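Local structure of enoyl-[acyl-carrier-protein] reductase [FMN] (5GVJ) at residues N71-S76 / F96-P101; G172-R177 / A281-E286; V258-R263 / R272-V277; A120-A125 / V156-R161; R4-D9 / G186-Q191. The protein probably reduces the enoyl group of acyl chains carried by acyl carrier protein, an FMN- and NADH-dependent step of fatty acid synthesis. The protein carries 1 engineered substitution. One frame throughout, in Å; residues are numbered along the deposited sequence.

Overall arrangement
Contacts 1 and 5 reach the parallel sheet of a TIM-barrel chain, contact 4 joins two of its outer helices, and contacts 2 and 3 bring in the later part of the sequence. Contact 5 opens first, with 4-9, and closes at 186-191; contacts 1 and 4 both fall within that span, one after the other. Contact 2 opens before contact 5 closes and ends only at 281-286, enclosing contact 3. Contacts 1 and 5 have centres about 22 Å apart, while contacts 3 and 5, with centres about 31 Å apart, lie on opposite sides of the chain's centre. Contacts 2, 4 and 5 all touch the second subunit, so the same helix ends and loops also meet the dimer partner.

Contact 1: N71-S76 / F96-P101; sequences NIILVS and FGAGNP
Ile72 O is approached by two consecutive residues of segment 96-101: Gly97 N donates to it at 3.0 Å, and Phe96 CA comes to 3.3 Å of the same oxygen in a CA-H...O contact. The Gly97 N-H arrives tilted 21° from the carbonyl plane. One step further on, Leu74 N donates to Gly97 O, also at 3.0 Å but nearly along the C=O axis. These alternating bonds define parallel pairing of strands 68-73 and 93-97, with Ile72 beside Phe96 and Ile73 beside Gly97. Past the pairing, the chain leaves the sheet through a type I turn from Ile73 to Ser76, and Leu74 points its side chain at the other segment. Its two methyl branches divide the work. CD1 reaches Gly99 C at 3.4 Å. CD2 touches Phe96 CD1 at 3.5 Å and also meets Pro101 CB, at 3.7 Å. The Leu74 and Phe96 side chains cross at about a right angle. Over one face of the Phe96 ring lies Pro101 CB, 3.4 Å above the plane and offset toward the rim. Ile72, by contrast, lies alongside Phe96 and points the same way, its CB 4.0 Å from Phe96 CD1; both side chains also pack on Val83 of helix 79-88, the helix of this beta-alpha-beta unit. On the side of Ile73, Asn71 OD1 is bonded to Thr95 OG1, and Asn71 lies near the FMN-binding Gly21. The chemistry is thus divided: backbone bonds set the strand register, and Leu74 packing against Phe96 and Pro101 carries the contact into the loops beyond the strand ends.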
# COMPACT_ATOMS: atom_id res chain seq x y z
N ASN A 71 6.48 19.32 13.57
CA ASN A 71 7.33 18.22 13.13
C ASN A 71 8.79 18.62 13.22
O ASN A 71 9.20 19.66 12.69
CB ASN A 71 6.99 17.81 11.69
CG ASN A 71 7.86 16.66 11.20
OD1 ASN A 71 7.81 15.56 11.75
ND2 ASN A 71 8.67 16.93 10.19
N ILE A 72 9.59 17.79 13.88
CA ILE A 72 11.01 18.05 14.09
C ILE A 72 11.80 16.98 13.35
O ILE A 72 11.51 15.78 13.50
CB ILE A 72 11.35 18.06 15.59
CG1 ILE A 72 10.73 19.30 16.24
CG2 ILE A 72 12.86 18.01 15.80
CD1 ILE A 72 10.94 19.38 17.72
N ILE A 73 12.77 17.40 12.55
CA ILE A 73 13.67 16.48 11.85
C ILE A 73 14.88 16.20 12.73
O ILE A 73 15.65 17.12 13.05
CB ILE A 73 14.10 17.04 10.48
CG1 ILE A 73 12.87 17.32 9.62
CG2 ILE A 73 15.01 16.04 9.80
CD1 ILE A 73 12.03 16.10 9.36
N LEU A 74 15.07 14.93 13.08
CA LEU A 74 16.07 14.57 14.09
C LEU A 74 17.49 14.88 13.64
O LEU A 74 18.35 15.14 14.48
CB LEU A 74 15.93 13.09 14.43
CG LEU A 74 14.67 12.73 15.22
CD1 LEU A 74 14.43 11.23 15.17
CD2 LEU A 74 14.76 13.22 16.66
N VAL A 75 17.76 14.84 12.33
CA VAL A 75 19.10 15.11 11.82
C VAL A 75 19.40 16.59 11.68
O VAL A 75 20.52 16.96 11.32
CB VAL A 75 19.32 14.40 10.46
CG1 VAL A 75 19.05 12.92 10.60
CG2 VAL A 75 18.42 15.00 9.40
N SER A 76 18.43 17.46 11.97
CA SER A 76 18.70 18.89 11.92
C SER A 76 19.74 19.26 12.97
O SER A 76 19.71 18.74 14.09
CB SER A 76 17.42 19.68 12.13
OG SER A 76 17.71 21.01 12.55
N PHE A 96 8.05 13.49 14.95
CA PHE A 96 9.47 13.39 14.64
C PHE A 96 9.65 12.65 13.33
O PHE A 96 8.87 11.76 12.98
CB PHE A 96 10.25 12.65 15.73
CG PHE A 96 10.45 13.44 16.99
CD1 PHE A 96 11.48 14.36 17.09
CD2 PHE A 96 9.61 13.25 18.08
CE1 PHE A 96 11.67 15.08 18.26
CE2 PHE A 96 9.79 13.97 19.24
CZ PHE A 96 10.83 14.89 19.33
N GLY A 97 10.70 13.03 12.59
CA GLY A 97 11.10 12.29 11.42
C GLY A 97 12.59 12.02 11.43
O GLY A 97 13.36 12.68 12.13
N ALA A 98 12.98 11.02 10.63
CA ALA A 98 14.39 10.71 10.34
C ALA A 98 15.09 10.08 11.55
O ALA A 98 16.14 10.55 11.99
CB ALA A 98 15.15 11.94 9.84
N GLY A 99 14.50 9.00 12.08
CA GLY A 99 15.24 8.20 13.02
C GLY A 99 14.46 7.97 14.29
O GLY A 99 13.22 8.01 14.32
N ASN A 100 15.22 7.71 15.36
CA ASN A 100 14.66 7.30 16.64
C ASN A 100 14.70 8.48 17.59
O ASN A 100 15.80 8.94 17.94
CB ASN A 100 15.47 6.13 17.20
CG ASN A 100 14.85 5.54 18.44
OD1 ASN A 100 14.06 6.18 19.14
ND2 ASN A 100 15.20 4.28 18.72
N PRO A 101 13.54 9.01 18.04
CA PRO A 101 13.56 10.23 18.86
C PRO A 101 13.48 9.93 20.35
O PRO A 101 13.04 10.77 21.13
CB PRO A 101 12.31 10.97 18.38
CG PRO A 101 11.33 9.84 18.12
CD PRO A 101 12.17 8.62 17.68

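Contact 2: G172-R177 / A281-E286; sequences GIADGR and AGLIDE. With NA (sodium ion), chain C.
Leu283 meets segment 172-177 first through CB, which lies 4.4 Å from the methyl carbon of Ala174. CG stands anti to the carbonyl carbon (chi1 -57°), and from there CD1 runs on to Gly172 O at 4.1 Å, with Asp175 OD2 a little farther off. The contact is therefore modest and mainly apolar. Ile284 CG1 adds a second touch on Ala174 CB at 4.1 Å, so this one methyl group serves two consecutive residues of the other segment. A water bridges the Asp175 carboxylate to the Leu283 backbone: it donates to OD2 at 2.6 Å and only weakly to Leu283 O. OD2 also accepts from Asn157 and forms a salt bridge with Arg161, both of the second subunit, while OD1 caps Gly178 N at the start of helix 176-185. Around the far side of segment 281-286, Ala281 O and Ile284 O each bind the sodium ion at 2.3 Å; carbonyls of Ile212, Val213 and Ala215 and a water complete the site. The 3-10 turn thus lies between the sodium site and the FMN-binding loop of Gly172, and the contact joins the loop after strand 167-170, at the N-terminus of helix 176-185, to the loop leading into helix 290-309.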
# COMPACT_ATOMS: atom_id res chain seq x y z
N GLY A 172 -0.06 7.52 0.69
CA GLY A 172 -1.07 7.00 -0.22
C GLY A 172 -2.49 7.37 0.12
O GLY A 172 -3.41 6.87 -0.53
N ILE A 173 -2.72 8.22 1.11
CA ILE A 173 -4.07 8.50 1.59
C ILE A 173 -4.45 9.90 1.13
O ILE A 173 -3.82 10.88 1.53
CB ILE A 173 -4.17 8.37 3.11
CG1 ILE A 173 -3.65 6.99 3.54
CG2 ILE A 173 -5.61 8.56 3.54
CD1 ILE A 173 -3.23 6.93 4.97
N ALA A 174 -5.49 9.99 0.30
CA ALA A 174 -5.94 11.31 -0.13
C ALA A 174 -7.46 11.43 -0.18
O ALA A 174 -7.95 12.45 -0.69
CB ALA A 174 -5.35 11.65 -1.51
N ASP A 175 -8.21 10.46 0.33
CA ASP A 175 -9.67 10.51 0.22
C ASP A 175 -10.29 9.62 1.29
O ASP A 175 -9.59 8.94 2.06
CB ASP A 175 -10.13 10.12 -1.19
CG ASP A 175 -9.60 8.76 -1.63
OD1 ASP A 175 -9.35 7.90 -0.75
OD2 ASP A 175 -9.44 8.57 -2.85
N GLY A 176 -11.63 9.63 1.33
CA GLY A 176 -12.34 8.90 2.37
C GLY A 176 -12.22 7.40 2.23
O GLY A 176 -12.21 6.68 3.24
N ARG A 177 -12.15 6.89 1.00
CA ARG A 177 -11.84 5.48 0.78
C ARG A 177 -10.55 5.09 1.48
O ARG A 177 -10.49 4.06 2.17
CB ARG A 177 -11.69 5.20 -0.71
CG ARG A 177 -12.94 4.78 -1.39
CD ARG A 177 -12.60 4.25 -2.76
NE ARG A 177 -13.69 4.47 -3.69
CZ ARG A 177 -13.78 3.89 -4.88
NH1 ARG A 177 -12.82 3.05 -5.29
NH2 ARG A 177 -14.82 4.14 -5.66
N ALA A 281 -0.63 11.71 -5.35
CA ALA A 281 -0.90 12.80 -6.30
C ALA A 281 -1.76 12.32 -7.46
O ALA A 281 -2.59 13.08 -7.97
CB ALA A 281 0.41 13.41 -6.81
N GLY A 282 -1.63 11.05 -7.85
CA GLY A 282 -2.47 10.53 -8.92
C GLY A 282 -3.94 10.42 -8.57
O GLY A 282 -4.77 10.22 -9.47
N LEU A 283 -4.28 10.55 -7.29
CA LEU A 283 -5.66 10.56 -6.84
C LEU A 283 -6.20 11.97 -6.70
O LEU A 283 -7.38 12.15 -6.35
CB LEU A 283 -5.76 9.85 -5.49
CG LEU A 283 -5.27 8.41 -5.46
CD1 LEU A 283 -5.21 7.92 -4.01
CD2 LEU A 283 -6.20 7.56 -6.31
N ILE A 284 -5.38 12.98 -6.94
CA ILE A 284 -5.74 14.38 -6.71
C ILE A 284 -5.90 15.05 -8.07
O ILE A 284 -4.95 15.12 -8.85
CB ILE A 284 -4.69 15.08 -5.84
CG1 ILE A 284 -4.71 14.50 -4.42
CG2 ILE A 284 -4.93 16.60 -5.82
CD1 ILE A 284 -3.45 14.78 -3.64
N ASP A 285 -7.11 15.50 -8.36
CA ASP A 285 -7.41 16.09 -9.65
C ASP A 285 -7.81 17.55 -9.57
O ASP A 285 -8.13 18.15 -10.60
CB ASP A 285 -8.52 15.31 -10.35
CG ASP A 285 -8.11 13.89 -10.60
OD1 ASP A 285 -7.04 13.69 -11.23
OD2 ASP A 285 -8.81 12.99 -10.12
N GLU A 286 -7.80 18.15 -8.38
CA GLU A 286 -8.09 19.57 -8.29
C GLU A 286 -7.67 20.08 -6.92
O GLU A 286 -7.57 19.32 -5.95
CB GLU A 286 -9.57 19.88 -8.55
CG GLU A 286 -10.53 19.18 -7.64
CD GLU A 286 -11.97 19.62 -7.87
OE1 GLU A 286 -12.22 20.85 -7.87
OE2 GLU A 286 -12.84 18.75 -8.06
NA NA C . -2.97 14.40 -9.87
O HOH W 1 -9.77 10.26 -4.84
O HOH W 2 -4.54 12.95 -11.16

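Contact 3: V258-R263 / R272-V277; sequences VGSLRR and RGSFAV. Engineered in segment 272-277: Ala276 (natural residue Met).
Ser260 presents both its backbone and its hydroxyl to Ser274. Ser274 N donates to Ser260 O at 2.9 Å, coming from well above the carbonyl plane, and Gly273 CA adds a CA-H...O contact to the same oxygen. Ser274 OG gives its proton to Ser260 OG at 3.0 Å; with Leu257 O next in line, this makes a short chain of hydrogen bonds, Ser274 OG to Ser260 OG to Leu257 O. Arg272 O is satisfied by one side chain: Arg263 NE donates at 2.9 Å, and Arg263 NH2 adds a weak bond. With NE so engaged, the Arg263 guanidinium lies flat on that of Arg272, centres 4.0 Å apart and planes at 13°. Stacking brings like charges together, a repulsion that Asp269, in a salt bridge with Arg272 NH1 and in a long, weak ion pair with Arg263 NE, would be expected to ease. At the other end, Leu261 CD1 packs 3.9 Å from CB of Ala276, an engineered residue that is methionine in nature. Leu261 and Ala276 also approach the FMN site, their side chains about 4 Å from Ala23 and 5 Å from Gly144 respectively. The first turn of helix 260-265 is thus joined to the loop that follows it, which bends in an inverse gamma turn centred on Ala276 beside the flavin-binding residues.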
# COMPACT_ATOMS: atom_id res chain seq x y z
N VAL A 258 21.19 20.44 -2.27
CA VAL A 258 21.01 21.41 -1.20
C VAL A 258 20.09 22.53 -1.68
O VAL A 258 20.24 23.04 -2.80
CB VAL A 258 22.37 21.94 -0.71
CG1 VAL A 258 22.99 22.92 -1.70
CG2 VAL A 258 22.24 22.56 0.67
N GLY A 259 19.11 22.87 -0.86
CA GLY A 259 18.12 23.85 -1.22
C GLY A 259 17.12 23.41 -2.27
O GLY A 259 16.25 24.21 -2.63
N SER A 260 17.20 22.17 -2.76
CA SER A 260 16.36 21.77 -3.89
C SER A 260 14.88 21.73 -3.50
O SER A 260 14.02 22.07 -4.31
CB SER A 260 16.81 20.42 -4.45
OG SER A 260 16.68 19.39 -3.49
N LEU A 261 14.57 21.32 -2.27
CA LEU A 261 13.17 21.29 -1.85
C LEU A 261 12.60 22.70 -1.74
O LEU A 261 11.46 22.96 -2.16
CB LEU A 261 13.01 20.55 -0.52
CG LEU A 261 11.56 20.45 -0.00
CD1 LEU A 261 10.68 19.60 -0.93
CD2 LEU A 261 11.49 19.93 1.43
N ARG A 262 13.39 23.64 -1.21
CA ARG A 262 12.93 25.03 -1.12
C ARG A 262 12.66 25.62 -2.50
O ARG A 262 11.69 26.37 -2.68
CB ARG A 262 13.95 25.88 -0.37
CG ARG A 262 13.41 27.24 0.04
CD ARG A 262 14.53 28.24 0.31
NE ARG A 262 15.32 28.48 -0.90
CZ ARG A 262 15.04 29.41 -1.81
NH1 ARG A 262 13.99 30.22 -1.65
NH2 ARG A 262 15.82 29.54 -2.88
N ARG A 263 13.49 25.29 -3.48
CA ARG A 263 13.30 25.86 -4.82
C ARG A 263 11.98 25.40 -5.42
O ARG A 263 11.32 26.17 -6.13
CB ARG A 263 14.47 25.48 -5.74
CG ARG A 263 15.80 26.15 -5.40
CD ARG A 263 16.74 26.13 -6.60
NE ARG A 263 17.28 24.80 -6.86
CZ ARG A 263 18.37 24.31 -6.28
NH1 ARG A 263 19.06 25.04 -5.40
NH2 ARG A 263 18.80 23.08 -6.58
N ARG A 272 15.44 22.91 -11.14
CA ARG A 272 16.23 22.32 -10.06
C ARG A 272 15.48 22.27 -8.74
O ARG A 272 16.10 22.32 -7.68
CB ARG A 272 17.55 23.08 -9.87
CG ARG A 272 18.32 23.34 -11.17
CD ARG A 272 19.73 23.91 -10.94
NE ARG A 272 19.85 24.96 -9.91
CZ ARG A 272 19.10 26.06 -9.85
NH1 ARG A 272 18.13 26.29 -10.75
NH2 ARG A 272 19.29 26.95 -8.88
N GLY A 273 14.15 22.21 -8.78
CA GLY A 273 13.37 21.94 -7.57
C GLY A 273 13.12 20.45 -7.41
O GLY A 273 12.91 19.73 -8.39
N SER A 274 13.15 20.00 -6.16
CA SER A 274 12.79 18.62 -5.82
C SER A 274 11.34 18.63 -5.35
O SER A 274 11.02 19.17 -4.28
CB SER A 274 13.72 18.06 -4.75
OG SER A 274 14.96 17.69 -5.34
N PHE A 275 10.45 18.02 -6.14
CA PHE A 275 9.02 18.07 -5.86
C PHE A 275 8.64 16.81 -5.09
O PHE A 275 8.20 15.82 -5.67
CB PHE A 275 8.24 18.24 -7.16
CG PHE A 275 8.39 19.61 -7.77
CD1 PHE A 275 9.52 19.93 -8.52
CD2 PHE A 275 7.43 20.58 -7.56
CE1 PHE A 275 9.67 21.20 -9.07
CE2 PHE A 275 7.58 21.85 -8.11
CZ PHE A 275 8.70 22.15 -8.86
N ALA A 276 8.81 16.87 -3.77
CA ALA A 276 8.58 15.74 -2.87
C ALA A 276 7.08 15.53 -2.71
O ALA A 276 6.44 16.10 -1.82
CB ALA A 276 9.24 16.00 -1.52
N VAL A 277 6.51 14.71 -3.58
CA VAL A 277 5.09 14.39 -3.51
C VAL A 277 4.93 12.88 -3.64
O VAL A 277 5.74 12.21 -4.29
CB VAL A 277 4.25 15.15 -4.58
CG1 VAL A 277 4.93 16.45 -5.01
CG2 VAL A 277 3.93 14.29 -5.76

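Contact 4: A120-A125 / V156-R161; sequences ASDSLA and VNKVSR
Val159 packs against the first turn of helix 122-130 with both of its methyl groups; within these segments the CA atoms of Asp122 and Val159 are nearest, 5.2 Å apart. CG1, anti to the backbone N (chi1 168°), touches Ala125 CB at 3.8 Å, while CG2 lies 4.0 Å from Ser121 O. This side faces the barrel, where Val159 also rests on Val167 and Ala125 on Val119, residues of strands 167-170 and 114-119. Helices 122-130 and 152-162 are neighbours in the outer layer of a TIM barrel, with barrel strand 136-139 between them in the sequence. Helix 122-130 is N-capped by Ser121, whose OG accepts from Leu124 N at 3.0 Å. The outward side is just as close but more polar, running from the buried Asp122 to the partly exposed Lys158, whose side chain crosses it. Their aliphatic parts touch, Lys158 CG lying 3.6 Å from Asp122 CG, but the ammonium is not engaged in a salt bridge there: NZ is 4.1 Å from Asp122 OD2. That oxygen appears to pair with Arg126 instead, though its modelled place is doubtful. Asp122 OD1 is bonded to Ser162 OG, which also bonds Lys158 O and so links the carboxylate to the backbone of helix 152-162. Toward the dimer partner, Leu283 of the second subunit packs on Lys158.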
# COMPACT_ATOMS: atom_id res chain seq x y z
N ALA A 120 8.96 3.76 9.92
CA ALA A 120 8.82 2.97 8.70
C ALA A 120 9.06 1.50 8.99
O ALA A 120 9.21 0.70 8.05
CB ALA A 120 9.76 3.49 7.61
N SER A 121 9.10 1.12 10.26
CA SER A 121 9.37 -0.26 10.59
C SER A 121 8.54 -0.67 11.80
O SER A 121 8.10 0.15 12.60
CB SER A 121 10.85 -0.50 10.88
OG SER A 121 11.24 0.20 12.05
N ASP A 122 8.35 -1.98 11.89
CA ASP A 122 7.69 -2.59 13.03
C ASP A 122 8.56 -2.50 14.28
O ASP A 122 8.06 -2.25 15.39
CB ASP A 122 7.39 -4.04 12.67
CG ASP A 122 6.67 -4.76 13.74
OD1 ASP A 122 5.72 -4.17 14.30
OD2 ASP A 122 7.04 -5.91 14.03
N SER A 123 9.86 -2.72 14.13
CA SER A 123 10.76 -2.70 15.28
C SER A 123 10.85 -1.30 15.89
O SER A 123 10.78 -1.15 17.11
CB SER A 123 12.15 -3.19 14.87
OG SER A 123 12.67 -2.37 13.83
N LEU A 124 10.99 -0.27 15.05
CA LEU A 124 11.05 1.08 15.59
C LEU A 124 9.76 1.43 16.32
O LEU A 124 9.80 2.03 17.41
CB LEU A 124 11.34 2.11 14.49
CG LEU A 124 11.45 3.55 14.98
CD1 LEU A 124 12.53 3.69 16.06
CD2 LEU A 124 11.73 4.54 13.85
N ALA A 125 8.61 1.05 15.76
CA ALA A 125 7.34 1.31 16.43
C ALA A 125 7.34 0.72 17.84
O ALA A 125 6.98 1.40 18.81
CB ALA A 125 6.18 0.75 15.61
N VAL A 156 0.99 -0.53 8.02
CA VAL A 156 -0.04 -0.19 8.99
C VAL A 156 -0.58 -1.45 9.66
O VAL A 156 -0.83 -1.47 10.87
CB VAL A 156 -1.17 0.62 8.33
CG1 VAL A 156 -2.32 0.84 9.31
CG2 VAL A 156 -0.63 1.94 7.83
N ASN A 157 -0.77 -2.52 8.88
CA ASN A 157 -1.28 -3.78 9.42
C ASN A 157 -0.33 -4.33 10.48
O ASN A 157 -0.74 -4.63 11.60
CB ASN A 157 -1.48 -4.78 8.28
CG ASN A 157 -2.15 -6.08 8.72
OD1 ASN A 157 -2.32 -6.34 9.91
ND2 ASN A 157 -2.57 -6.88 7.73
N LYS A 158 0.96 -4.45 10.14
CA LYS A 158 1.90 -5.07 11.07
C LYS A 158 2.12 -4.19 12.29
O LYS A 158 2.14 -4.68 13.42
CB LYS A 158 3.24 -5.34 10.37
CG LYS A 158 4.31 -5.93 11.28
CD LYS A 158 3.88 -7.28 11.85
CE LYS A 158 5.04 -8.02 12.51
NZ LYS A 158 4.58 -9.11 13.42
N VAL A 159 2.27 -2.88 12.08
CA VAL A 159 2.53 -1.97 13.20
C VAL A 159 1.36 -1.98 14.17
O VAL A 159 1.55 -2.10 15.38
CB VAL A 159 2.84 -0.56 12.68
CG1 VAL A 159 2.82 0.47 13.82
CG2 VAL A 159 4.20 -0.54 12.00
N SER A 160 0.13 -1.85 13.66
CA SER A 160 -1.01 -1.82 14.57
C SER A 160 -1.13 -3.11 15.37
O SER A 160 -1.55 -3.08 16.54
CB SER A 160 -2.31 -1.53 13.80
OG SER A 160 -2.56 -2.51 12.82
N ARG A 161 -0.77 -4.24 14.79
CA ARG A 161 -0.80 -5.48 15.55
C ARG A 161 0.30 -5.54 16.61
O ARG A 161 0.15 -6.29 17.59
CB ARG A 161 -0.67 -6.67 14.60
CG ARG A 161 -1.87 -6.85 13.71
CD ARG A 161 -1.73 -8.10 12.88
NE ARG A 161 -2.76 -8.19 11.85
CZ ARG A 161 -3.89 -8.87 11.98
NH1 ARG A 161 -4.16 -9.52 13.11
NH2 ARG A 161 -4.76 -8.91 10.98

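Contact 5: R4-D9 / G186-Q191; sequences RTRVTD and GAEAVQ
The guanidinium of Arg6 meets the Glu188 carboxylate at its edge. Arg6 NH1 donates to Glu188 OE2 at 2.7 Å on the syn lone pair, forming a salt bridge in which the oxygen stands somewhat tilted from the guanidinium plane. Arg6 NH2 has a partner of its own, donating to Asn164 O. A second flat pair lies within segment 4-9, where the Arg4 guanidinium has the carboxylate carbon of Asp9 at its edge, and NE binds Asp9 OD1 at 2.9 Å, again on a syn lone pair. The other polar link across the contact is of the same length as the salt bridge: Thr5 OG1 gives its proton to Glu188 O at 2.7 Å, in the carbonyl plane. The same hydroxyl accepts from Val7 N at 2.9 Å and, weakly, from Thr8 N, so one atom caps the start of helix 6-11 and ties it to the backbone leading into strand 189-191. OG1 is placed for both tasks between the backbone N and the carbonyl carbon (chi1 79°). Beside these bonds Val7 supplies the apolar part, its CG1 3.6 Å from Ala189 CB and its CG2 4.0 Å from Glu188 CB. Gly186, in a Schellman motif, ends helix 176-185 just ahead of the strand. Helix 6-11 packs by strands 189-191 and 167-170, Val7 resting also on Ile168 and Pro166, and Tyr311 of the second subunit packs against Thr5 and Glu188.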
# COMPACT_ATOMS: atom_id res chain seq x y z
N ARG A 4 -15.29 9.48 15.78
CA ARG A 4 -14.48 9.61 16.99
C ARG A 4 -13.54 8.42 17.07
O ARG A 4 -13.95 7.29 16.81
CB ARG A 4 -15.38 9.67 18.22
CG ARG A 4 -14.66 9.99 19.50
CD ARG A 4 -15.64 10.07 20.67
NE ARG A 4 -14.93 10.33 21.93
CZ ARG A 4 -15.52 10.70 23.06
NH1 ARG A 4 -16.84 10.85 23.10
NH2 ARG A 4 -14.79 10.92 24.14
N THR A 5 -12.26 8.67 17.38
CA THR A 5 -11.30 7.58 17.53
C THR A 5 -10.42 7.87 18.74
O THR A 5 -10.45 8.96 19.31
CB THR A 5 -10.40 7.40 16.30
OG1 THR A 5 -9.37 8.39 16.31
CG2 THR A 5 -11.21 7.54 14.99
N ARG A 6 -9.60 6.88 19.12
CA ARG A 6 -8.62 7.16 20.18
C ARG A 6 -7.75 8.36 19.84
O ARG A 6 -7.26 9.05 20.74
CB ARG A 6 -7.74 5.94 20.43
CG ARG A 6 -8.48 4.75 21.02
CD ARG A 6 -7.68 3.45 20.77
NE ARG A 6 -6.56 3.30 21.66
CZ ARG A 6 -5.47 2.60 21.41
NH1 ARG A 6 -5.27 1.98 20.24
NH2 ARG A 6 -4.54 2.55 22.34
N VAL A 7 -7.53 8.63 18.55
CA VAL A 7 -6.63 9.73 18.19
C VAL A 7 -7.32 11.07 18.40
O VAL A 7 -6.71 12.02 18.91
CB VAL A 7 -6.10 9.57 16.76
CG1 VAL A 7 -5.34 10.83 16.33
CG2 VAL A 7 -5.19 8.34 16.67
N THR A 8 -8.59 11.19 18.02
CA THR A 8 -9.26 12.46 18.29
C THR A 8 -9.38 12.70 19.80
O THR A 8 -9.31 13.85 20.26
CB THR A 8 -10.63 12.53 17.62
OG1 THR A 8 -11.51 11.54 18.17
CG2 THR A 8 -10.49 12.30 16.13
N ASP A 9 -9.53 11.63 20.59
CA ASP A 9 -9.54 11.78 22.04
C ASP A 9 -8.16 12.19 22.55
O ASP A 9 -8.04 13.12 23.35
CB ASP A 9 -9.98 10.48 22.70
CG ASP A 9 -11.45 10.21 22.49
OD1 ASP A 9 -12.22 11.19 22.44
OD2 ASP A 9 -11.82 9.02 22.39
N GLY A 186 -6.05 -1.20 10.75
CA GLY A 186 -5.78 -1.00 12.17
C GLY A 186 -5.47 0.43 12.58
O GLY A 186 -5.30 0.69 13.78
N ALA A 187 -5.37 1.38 11.65
CA ALA A 187 -5.11 2.76 12.03
C ALA A 187 -6.34 3.38 12.67
O ALA A 187 -7.47 2.96 12.44
CB ALA A 187 -4.69 3.60 10.82
N GLU A 188 -6.11 4.42 13.49
CA GLU A 188 -7.20 5.21 14.07
C GLU A 188 -7.12 6.68 13.69
O GLU A 188 -7.87 7.49 14.23
CB GLU A 188 -7.21 5.01 15.59
CG GLU A 188 -7.38 3.53 15.90
CD GLU A 188 -7.31 3.19 17.37
OE1 GLU A 188 -8.31 3.43 18.06
OE2 GLU A 188 -6.26 2.68 17.81
N ALA A 189 -6.22 7.04 12.77
CA ALA A 189 -6.24 8.34 12.12
C ALA A 189 -5.42 8.23 10.85
O ALA A 189 -4.79 7.19 10.58
CB ALA A 189 -5.71 9.45 13.05
N VAL A 190 -5.44 9.28 10.03
CA VAL A 190 -4.66 9.29 8.80
C VAL A 190 -3.95 10.63 8.67
O VAL A 190 -4.45 11.66 9.12
CB VAL A 190 -5.53 9.01 7.55
CG1 VAL A 190 -6.04 7.56 7.56
CG2 VAL A 190 -6.70 9.99 7.46
N GLN A 191 -2.79 10.60 8.04
CA GLN A 191 -2.03 11.79 7.71
C GLN A 191 -1.95 11.87 6.19
O GLN A 191 -1.65 10.87 5.53
CB GLN A 191 -0.64 11.75 8.35
CG GLN A 191 0.22 12.95 8.02
CD GLN A 191 1.55 12.88 8.72
OE1 GLN A 191 2.20 11.84 8.71
NE2 GLN A 191 1.93 13.98 9.38